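Local coordinates for protein glycoside Hydrolase Family 43_12 (PDB 7JVH) that probably hydrolyses glycosidic bonds in plant cell-wall polysaccharides such as arabinoxylan, as a family 43 (subfamily 12) glycoside hydrolase from a capybara gut metagenome, at residues A[32-38]-A[381-387]; A[511-517]-A[529-533]. One frame throughout, in Å; residues are numbered along the deposited sequence.

Contact 1. Residues A[32-38]-A[381-387]; sequences NFTYTGE and NFTYSED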
ATOM      1  N   ASN A  32     -21.979   3.528  10.977  1.00 58.74           N
ATOM      2  CA  ASN A  32     -21.771   3.406   9.539  1.00 59.18           C
ATOM      3  C   ASN A  32     -20.500   4.094   9.054  1.00 55.67           C
ATOM      4  O   ASN A  32     -20.096   5.125   9.590  1.00 56.17           O
ATOM      5  CB  ASN A  32     -22.936   4.015   8.766  1.00 54.78           C
ATOM      6  CG  ASN A  32     -22.730   3.968   7.258  1.00 65.53           C
ATOM      7  OD1 ASN A  32     -22.479   4.988   6.613  1.00 62.07           O
ATOM      8  ND2 ASN A  32     -22.801   2.771   6.696  1.00 75.38           N
ATOM      9  N   PHE A  33     -19.880   3.512   8.022  1.00 52.17           N
ATOM     10  CA  PHE A  33     -18.966   4.225   7.148  1.00 46.83           C
ATOM     11  C   PHE A  33     -19.313   3.890   5.697  1.00 44.12           C
ATOM     12  O   PHE A  33     -19.482   2.723   5.358  1.00 52.13           O
ATOM     13  CB  PHE A  33     -17.488   3.875   7.427  1.00 45.61           C
ATOM     14  CG  PHE A  33     -16.530   4.839   6.796  1.00 55.96           C
ATOM     15  CD1 PHE A  33     -16.085   4.666   5.499  1.00 54.13           C
ATOM     16  CD2 PHE A  33     -16.089   5.944   7.498  1.00 65.36           C
ATOM     17  CE1 PHE A  33     -15.204   5.570   4.916  1.00 55.33           C
ATOM     18  CE2 PHE A  33     -15.189   6.854   6.928  1.00 64.93           C
ATOM     19  CZ  PHE A  33     -14.757   6.665   5.630  1.00 59.83           C
ATOM     20  N   THR A  34     -19.402   4.922   4.856  1.00 40.08           N
ATOM     21  CA  THR A  34     -19.653   4.764   3.430  1.00 51.34           C
ATOM     22  C   THR A  34     -18.559   5.463   2.655  1.00 46.89           C
ATOM     23  O   THR A  34     -18.249   6.616   2.940  1.00 44.54           O
ATOM     24  CB  THR A  34     -21.047   5.338   2.999  1.00 55.01           C
ATOM     25  OG1 THR A  34     -22.075   4.690   3.753  1.00 62.27           O
ATOM     26  CG2 THR A  34     -21.306   5.120   1.538  1.00 49.94           C
ATOM     27  N   TYR A  35     -17.979   4.746   1.686  1.00 36.00           N
ATOM     28  CA  TYR A  35     -16.965   5.276   0.787  1.00 40.34           C
ATOM     29  C   TYR A  35     -17.411   5.050  -0.656  1.00 42.70           C
ATOM     30  O   TYR A  35     -17.716   3.912  -1.041  1.00 50.85           O
ATOM     31  CB  TYR A  35     -15.609   4.595   1.041  1.00 34.97           C
ATOM     32  CG  TYR A  35     -14.530   4.959   0.031  1.00 40.28           C
ATOM     33  CD1 TYR A  35     -13.793   6.131   0.161  1.00 44.32           C
ATOM     34  CD2 TYR A  35     -14.251   4.129  -1.048  1.00 39.80           C
ATOM     35  CE1 TYR A  35     -12.817   6.472  -0.757  1.00 56.00           C
ATOM     36  CE2 TYR A  35     -13.276   4.454  -1.978  1.00 52.21           C
ATOM     37  CZ  TYR A  35     -12.548   5.619  -1.824  1.00 58.53           C
ATOM     38  OH  TYR A  35     -11.573   5.944  -2.749  1.00 54.11           O
ATOM     39  N   THR A  36     -17.449   6.139  -1.437  1.00 51.28           N
ATOM     40  CA  THR A  36     -17.876   6.122  -2.832  1.00 57.98           C
ATOM     41  C   THR A  36     -16.814   6.749  -3.722  1.00 56.61           C
ATOM     42  O   THR A  36     -16.532   7.939  -3.604  1.00 54.03           O
ATOM     43  CB  THR A  36     -19.248   6.856  -3.037  1.00 50.44           C
ATOM     44  OG1 THR A  36     -20.276   6.160  -2.329  1.00 49.60           O
ATOM     45  CG2 THR A  36     -19.623   6.940  -4.522  1.00 37.33           C
ATOM     46  N   GLY A  37     -16.248   5.932  -4.625  1.00 53.03           N
ATOM     47  CA  GLY A  37     -15.293   6.384  -5.626  1.00 35.36           C
ATOM     48  C   GLY A  37     -16.049   6.938  -6.818  1.00 50.73           C
ATOM     49  O   GLY A  37     -17.097   6.404  -7.187  1.00 56.68           O
ATOM     50  N   GLU A  38     -15.526   8.024  -7.403  1.00 46.69           N
ATOM     51  CA  GLU A  38     -16.215   8.808  -8.438  1.00 51.48           C
ATOM     52  C   GLU A  38     -15.194   9.383  -9.424  1.00 56.89           C
ATOM     53  O   GLU A  38     -15.235  10.573  -9.753  1.00 53.98           O
ATOM     54  CB  GLU A  38     -17.017   9.984  -7.832  1.00 50.53           C
ATOM     55  CG  GLU A  38     -18.001   9.647  -6.719  1.00 60.52           C
ATOM     56  CD  GLU A  38     -18.314  10.854  -5.818  1.00 65.10           C
ATOM     57  OE1 GLU A  38     -17.396  11.505  -5.283  1.00 57.34           O
ATOM     58  OE2 GLU A  38     -19.508  11.160  -5.608  1.00 73.67           O
ATOM     59  N   ASN A 381     -15.489   2.481 -10.240  1.00 50.04           N
ATOM     60  CA  ASN A 381     -16.239   3.315  -9.317  1.00 47.46           C
ATOM     61  C   ASN A 381     -17.288   2.457  -8.633  1.00 51.75           C
ATOM     62  O   ASN A 381     -17.992   1.687  -9.269  1.00 50.20           O
ATOM     63  CB  ASN A 381     -16.882   4.491 -10.040  1.00 37.62           C
ATOM     64  CG  ASN A 381     -15.884   5.557 -10.399  1.00 45.33           C
ATOM     65  OD1 ASN A 381     -14.844   5.673  -9.761  1.00 45.25           O
ATOM     66  ND2 ASN A 381     -16.177   6.345 -11.413  1.00 39.20           N
ATOM     67  N   PHE A 382     -17.363   2.587  -7.304  1.00 55.03           N
ATOM     68  CA  PHE A 382     -18.163   1.727  -6.461  1.00 50.38           C
ATOM     69  C   PHE A 382     -18.424   2.419  -5.130  1.00 50.20           C
ATOM     70  O   PHE A 382     -17.882   3.487  -4.855  1.00 58.25           O
ATOM     71  CB  PHE A 382     -17.466   0.393  -6.249  1.00 38.00           C
ATOM     72  CG  PHE A 382     -16.141   0.506  -5.541  1.00 53.18           C
ATOM     73  CD1 PHE A 382     -16.059   0.482  -4.165  1.00 49.32           C
ATOM     74  CD2 PHE A 382     -14.965   0.632  -6.272  1.00 56.42           C
ATOM     75  CE1 PHE A 382     -14.839   0.578  -3.534  1.00 54.22           C
ATOM     76  CE2 PHE A 382     -13.747   0.719  -5.644  1.00 47.01           C
ATOM     77  CZ  PHE A 382     -13.678   0.699  -4.270  1.00 49.61           C
ATOM     78  N   THR A 383     -19.275   1.794  -4.316  1.00 54.91           N
ATOM     79  CA  THR A 383     -19.614   2.261  -2.991  1.00 52.63           C
ATOM     80  C   THR A 383     -19.425   1.106  -2.030  1.00 61.69           C
ATOM     81  O   THR A 383     -19.928   0.001  -2.275  1.00 57.69           O
ATOM     82  CB  THR A 383     -21.055   2.785  -2.915  1.00 45.22           C
ATOM     83  OG1 THR A 383     -21.106   4.061  -3.552  1.00 51.82           O
ATOM     84  CG2 THR A 383     -21.525   2.937  -1.485  1.00 44.99           C
ATOM     85  N   TYR A 384     -18.678   1.378  -0.943  1.00 53.84           N
ATOM     86  CA  TYR A 384     -18.496   0.452   0.157  1.00 47.31           C
ATOM     87  C   TYR A 384     -19.147   1.065   1.394  1.00 54.64           C
ATOM     88  O   TYR A 384     -18.681   2.082   1.913  1.00 56.42           O
ATOM     89  CB  TYR A 384     -17.016   0.188   0.387  1.00 46.29           C
ATOM     90  CG  TYR A 384     -16.688  -0.617   1.632  1.00 51.38           C
ATOM     91  CD1 TYR A 384     -17.459  -1.708   1.999  1.00 53.09           C
ATOM     92  CD2 TYR A 384     -15.577  -0.295   2.430  1.00 52.08           C
ATOM     93  CE1 TYR A 384     -17.168  -2.444   3.127  1.00 55.78           C
ATOM     94  CE2 TYR A 384     -15.272  -1.047   3.563  1.00 47.08           C
ATOM     95  CZ  TYR A 384     -16.070  -2.116   3.906  1.00 51.27           C
ATOM     96  OH  TYR A 384     -15.803  -2.878   5.019  1.00 47.59           O
ATOM     97  N   SER A 385     -20.253   0.448   1.828  1.00 48.71           N
ATOM     98  CA  SER A 385     -20.961   0.809   3.034  1.00 58.95           C
ATOM     99  C   SER A 385     -20.743  -0.311   4.034  1.00 61.72           C
ATOM    100  O   SER A 385     -21.081  -1.467   3.769  1.00 67.82           O
ATOM    101  CB  SER A 385     -22.459   0.998   2.791  1.00 52.04           C
ATOM    102  OG  SER A 385     -23.122   1.327   3.994  1.00 40.13           O
ATOM    103  N   GLU A 386     -20.172   0.046   5.191  1.00 54.61           N
ATOM    104  CA  GLU A 386     -19.821  -0.892   6.224  1.00 57.41           C
ATOM    105  C   GLU A 386     -20.569  -0.452   7.466  1.00 72.29           C
ATOM    106  O   GLU A 386     -20.498   0.722   7.857  1.00 75.64           O
ATOM    107  CB  GLU A 386     -18.319  -0.835   6.494  1.00 56.43           C
ATOM    108  CG  GLU A 386     -17.846  -1.731   7.616  1.00 67.52           C
ATOM    109  CD  GLU A 386     -18.232  -3.184   7.391  1.00 72.78           C
ATOM    110  OE1 GLU A 386     -17.625  -3.807   6.500  1.00 71.49           O
ATOM    111  OE2 GLU A 386     -19.123  -3.698   8.125  1.00 72.83           O
ATOM    112  N   ASP A 387     -21.268  -1.400   8.095  1.00 73.55           N
ATOM    113  CA  ASP A 387     -22.025  -1.166   9.328  1.00 71.29           C
ATOM    114  C   ASP A 387     -21.381  -1.751  10.578  1.00 70.43           C
ATOM    115  O   ASP A 387     -21.883  -1.562  11.661  1.00 78.64           O
ATOM    116  CB  ASP A 387     -23.449  -1.709   9.143  1.00 72.70           C
ATOM    117  CG  ASP A 387     -24.253  -0.884   8.150  1.00 80.64           C
ATOM    118  OD1 ASP A 387     -23.966   0.326   8.006  1.00 86.96           O
ATOM    119  OD2 ASP A 387     -25.182  -1.449   7.520  1.00 95.08           O
TER

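Contact 2. Residues A[511-517]-A[529-533]; sequences LKTPITL and SYTLN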
ATOM      1  N   LEU A 511     -26.449  17.313  21.558  1.00 66.19           N
ATOM      2  CA  LEU A 511     -26.605  16.147  20.705  1.00 68.75           C
ATOM      3  C   LEU A 511     -27.402  15.026  21.397  1.00 69.52           C
ATOM      4  O   LEU A 511     -26.888  14.348  22.281  1.00 68.11           O
ATOM      5  CB  LEU A 511     -25.237  15.651  20.231  1.00 65.28           C
ATOM      6  CG  LEU A 511     -25.230  14.886  18.920  1.00 61.36           C
ATOM      7  CD1 LEU A 511     -25.679  15.763  17.763  1.00 50.19           C
ATOM      8  CD2 LEU A 511     -23.822  14.346  18.668  1.00 66.34           C
ATOM      9  N   LYS A 512     -28.685  14.901  21.033  1.00 74.43           N
ATOM     10  CA  LYS A 512     -29.581  13.861  21.549  1.00 75.58           C
ATOM     11  C   LYS A 512     -29.940  12.827  20.475  1.00 71.18           C
ATOM     12  O   LYS A 512     -30.835  11.999  20.697  1.00 67.63           O
ATOM     13  CB  LYS A 512     -30.868  14.486  22.104  1.00 81.24           C
ATOM     14  CG  LYS A 512     -30.665  15.513  23.201  1.00 82.42           C
ATOM     15  CD  LYS A 512     -31.973  15.947  23.809  1.00 94.36           C
ATOM     16  CE  LYS A 512     -31.692  16.929  24.942  1.00 97.48           C
ATOM     17  NZ  LYS A 512     -32.946  17.592  25.425  1.00 95.48           N
ATOM     18  N   THR A 513     -29.254  12.872  19.324  1.00 63.09           N
ATOM     19  CA  THR A 513     -29.442  11.890  18.252  1.00 65.30           C
ATOM     20  C   THR A 513     -28.100  11.582  17.604  1.00 69.38           C
ATOM     21  O   THR A 513     -27.145  12.329  17.786  1.00 64.67           O
ATOM     22  CB  THR A 513     -30.375  12.403  17.127  1.00 66.12           C
ATOM     23  OG1 THR A 513     -29.616  13.172  16.189  1.00 57.36           O
ATOM     24  CG2 THR A 513     -31.510  13.270  17.675  1.00 60.79           C
ATOM     25  N   PRO A 514     -27.986  10.495  16.803  1.00 74.13           N
ATOM     26  CA  PRO A 514     -26.769  10.253  16.021  1.00 69.40           C
ATOM     27  C   PRO A 514     -26.514  11.422  15.070  1.00 60.52           C
ATOM     28  O   PRO A 514     -27.456  12.162  14.725  1.00 55.49           O
ATOM     29  CB  PRO A 514     -27.121   8.970  15.233  1.00 66.68           C
ATOM     30  CG  PRO A 514     -28.206   8.320  16.009  1.00 61.05           C
ATOM     31  CD  PRO A 514     -28.997   9.440  16.616  1.00 66.81           C
ATOM     32  N   ILE A 515     -25.260  11.577  14.648  1.00 45.87           N
ATOM     33  CA  ILE A 515     -24.873  12.611  13.695  1.00 51.98           C
ATOM     34  C   ILE A 515     -24.052  11.977  12.576  1.00 61.06           C
ATOM     35  O   ILE A 515     -23.322  11.008  12.812  1.00 67.58           O
ATOM     36  CB  ILE A 515     -24.087  13.750  14.390  1.00 53.06           C
ATOM     37  CG1 ILE A 515     -23.816  14.907  13.418  1.00 47.20           C
ATOM     38  CG2 ILE A 515     -22.775  13.243  14.987  1.00 47.31           C
ATOM     39  CD1 ILE A 515     -23.195  16.113  14.093  1.00 42.08           C
ATOM     40  N   THR A 516     -24.190  12.514  11.361  1.00 51.99           N
ATOM     41  CA  THR A 516     -23.413  12.044  10.225  1.00 46.07           C
ATOM     42  C   THR A 516     -22.412  13.129   9.837  1.00 51.30           C
ATOM     43  O   THR A 516     -22.783  14.308   9.748  1.00 53.83           O
ATOM     44  CB  THR A 516     -24.318  11.637   9.020  1.00 52.46           C
ATOM     45  OG1 THR A 516     -24.924  10.374   9.290  1.00 41.08           O
ATOM     46  CG2 THR A 516     -23.520  11.509   7.740  1.00 38.34           C
ATOM     47  N   LEU A 517     -21.150  12.725   9.635  1.00 43.57           N
ATOM     48  CA  LEU A 517     -20.125  13.610   9.119  1.00 42.35           C
ATOM     49  C   LEU A 517     -19.729  13.129   7.734  1.00 49.17           C
ATOM     50  O   LEU A 517     -19.720  11.926   7.470  1.00 50.25           O
ATOM     51  CB  LEU A 517     -18.907  13.635  10.054  1.00 44.67           C
ATOM     52  CG  LEU A 517     -19.179  13.981  11.525  1.00 56.64           C
ATOM     53  CD1 LEU A 517     -17.848  13.998  12.284  1.00 57.65           C
ATOM     54  CD2 LEU A 517     -19.943  15.298  11.676  1.00 47.12           C
ATOM     55  N   SER A 529     -18.598  18.418   5.733  1.00 46.90           N
ATOM     56  CA  SER A 529     -19.979  18.716   6.022  1.00 37.25           C
ATOM     57  C   SER A 529     -20.446  17.844   7.156  1.00 54.96           C
ATOM     58  O   SER A 529     -19.812  16.823   7.472  1.00 41.45           O
ATOM     59  CB  SER A 529     -20.871  18.461   4.790  1.00 48.57           C
ATOM     60  OG  SER A 529     -20.996  17.069   4.498  1.00 48.54           O
ATOM     61  N   TYR A 530     -21.582  18.245   7.742  1.00 47.73           N
ATOM     62  CA  TYR A 530     -22.275  17.489   8.769  1.00 50.59           C
ATOM     63  C   TYR A 530     -23.759  17.510   8.467  1.00 52.25           C
ATOM     64  O   TYR A 530     -24.257  18.457   7.860  1.00 55.10           O
ATOM     65  CB  TYR A 530     -21.992  18.062  10.159  1.00 60.44           C
ATOM     66  CG  TYR A 530     -22.521  19.459  10.414  1.00 58.62           C
ATOM     67  CD1 TYR A 530     -21.936  20.563   9.816  1.00 46.37           C
ATOM     68  CD2 TYR A 530     -23.599  19.671  11.283  1.00 60.72           C
ATOM     69  CE1 TYR A 530     -22.408  21.838  10.056  1.00 52.39           C
ATOM     70  CE2 TYR A 530     -24.072  20.943  11.553  1.00 50.73           C
ATOM     71  CZ  TYR A 530     -23.481  22.022  10.935  1.00 50.55           C
ATOM     72  OH  TYR A 530     -23.955  23.281  11.166  1.00 49.60           O
ATOM     73  N   THR A 531     -24.458  16.441   8.867  1.00 53.13           N
ATOM     74  CA  THR A 531     -25.877  16.279   8.598  1.00 50.11           C
ATOM     75  C   THR A 531     -26.553  15.883   9.898  1.00 57.71           C
ATOM     76  O   THR A 531     -26.334  14.776  10.412  1.00 65.83           O
ATOM     77  CB  THR A 531     -26.143  15.211   7.524  1.00 46.90           C
ATOM     78  OG1 THR A 531     -25.422  15.542   6.326  1.00 52.13           O
ATOM     79  CG2 THR A 531     -27.674  15.101   7.251  1.00 44.32           C
ATOM     80  N   LEU A 532     -27.323  16.821  10.459  1.00 63.65           N
ATOM     81  CA  LEU A 532     -28.004  16.620  11.719  1.00 72.36           C
ATOM     82  C   LEU A 532     -29.491  16.527  11.379  1.00 79.31           C
ATOM     83  O   LEU A 532     -29.844  16.135  10.274  1.00 95.07           O
ATOM     84  CB  LEU A 532     -27.650  17.740  12.737  1.00 67.16           C
ATOM     85  CG  LEU A 532     -27.502  17.284  14.195  1.00 68.18           C
ATOM     86  CD1 LEU A 532     -27.262  15.784  14.291  1.00 50.22           C
ATOM     87  CD2 LEU A 532     -26.414  18.061  14.930  1.00 76.22           C
ATOM     88  N   ASN A 533     -30.357  16.860  12.343  1.00 84.94           N
ATOM     89  CA  ASN A 533     -31.813  16.665  12.247  1.00 86.87           C
ATOM     90  C   ASN A 533     -32.401  16.999  10.864  1.00 86.24           C
ATOM     91  O   ASN A 533     -33.126  17.987  10.677  1.00 79.92           O
ATOM     92  CB  ASN A 533     -32.529  17.421  13.381  1.00 80.98           C
ATOM     93  CG  ASN A 533     -31.837  18.722  13.740  1.00 84.08           C
ATOM     94  OD1 ASN A 533     -31.577  19.552  12.870  1.00 83.21           O
ATOM     95  ND2 ASN A 533     -31.507  18.898  15.023  1.00 81.26           N
TER

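Contact 1. Residues A[32-38]-A[381-387]
N32 and D387 meet at one end of an antiparallel strand pair, 28-37 with 383-386, in the concanavalin A-like beta-sandwich. The strand close to the N-terminus is thus built into the C-terminal domain. N32 CB lies 3.9 Å from D387 OD1. N32 CG, also 3.9 Å from D387 OD1, stands anti to the backbone N (chi1 177°), which carries the amide across toward the second strand. N32 OD1 turns back to its own strand and accepts the T34 hydroxyl on a lone pair. N32 ND2 gives one hydrogen bond to D387 OD1 at 3.0 Å and a more bent one to S385 OG at 3.1 Å. Both acceptors lie near the amide plane (10° and 12° out of it). With the T34 bond at N32 OD1, they fix the amide's rotation. With the amide cut back to an alanine, D387 OD1 and S385 OG would probably lose this donor, and the T34 hydroxyl would be free to turn.

Backbone bonds pair F33 with E386 and Y35 with Y384, and G37 N reaches F382 O. On the face of F33 and Y35, F382 CE1 comes to the edge of the Y35 ring, 4.4 Å from Y35 CD2. The Y35 hydroxyl bonds to H440. On the other face, T34 CG2 touches T383 CG2 at 3.7 Å. Beside them T36 OG1 and T383 OG1 share a hydrogen bond of 2.6 Å.

Contact 2. Residues A[511-517]-A[529-533]
T516 and T531 carry the backbone hydrogen bonds of this contact. T531 N gives to T516 O at 2.9 Å. The return bond, from T516 N to T531 O, is longer at 3.3 Å. Y530 CA adds a CA-H...O contact to T516 O. The two threonine side chains lie on the same face, and the T516 hydroxyl bonds to T448 of strand 442-451.

These bonds belong to a beta hairpin, 515-522 with 525-531, in the concanavalin A-like C-terminal domain. Residues 515-517 and 529-531 run antiparallel, with 157° between their directions. The segments hold the end of the hairpin far from its turn, where 511-514 and 532-533 leave the pairing.

Apolar contacts close that end. L532 sends both methyls across. L532 CD1 packs on I515 CG1 at 3.7 Å and also approaches P514 O. L532 CD2 meets L511 CD1 at 3.7 Å and I515 CD1 at 3.9 Å. The I515 side chain is extended, with chi1 -174° and chi2 173°, and this brings its CD1 to the L532 methyls. On the face away from the threonines, L517 CD2 rests on Y530 CB at 3.8 Å. L484 of strand 482-489 touches both L517 and Y530.

One polar side-chain bond lies within 511-517: T513 OG1 gives to P514 O at 2.8 Å.

Contacts 1 and 2 belong to the same antiparallel sheet of the beta-sandwich. Their centres are 19 Å apart, and their nearest atoms come to about 6 Å without touching. Strand 442-451 lies between them and pairs with 28-37 on one side and 515-522 on the other. T447 and T448 reach both contacts: T448 bonds to the N32 backbone and to the T516 hydroxyl, and T447 to N32 O and the L517 backbone. In family 43 enzymes the active site lies in the five-bladed beta-propeller, so both contacts probably lie outside it. The centre of contact 1 is 19 Å from the centre of the chain, that of contact 2 is 32 Å.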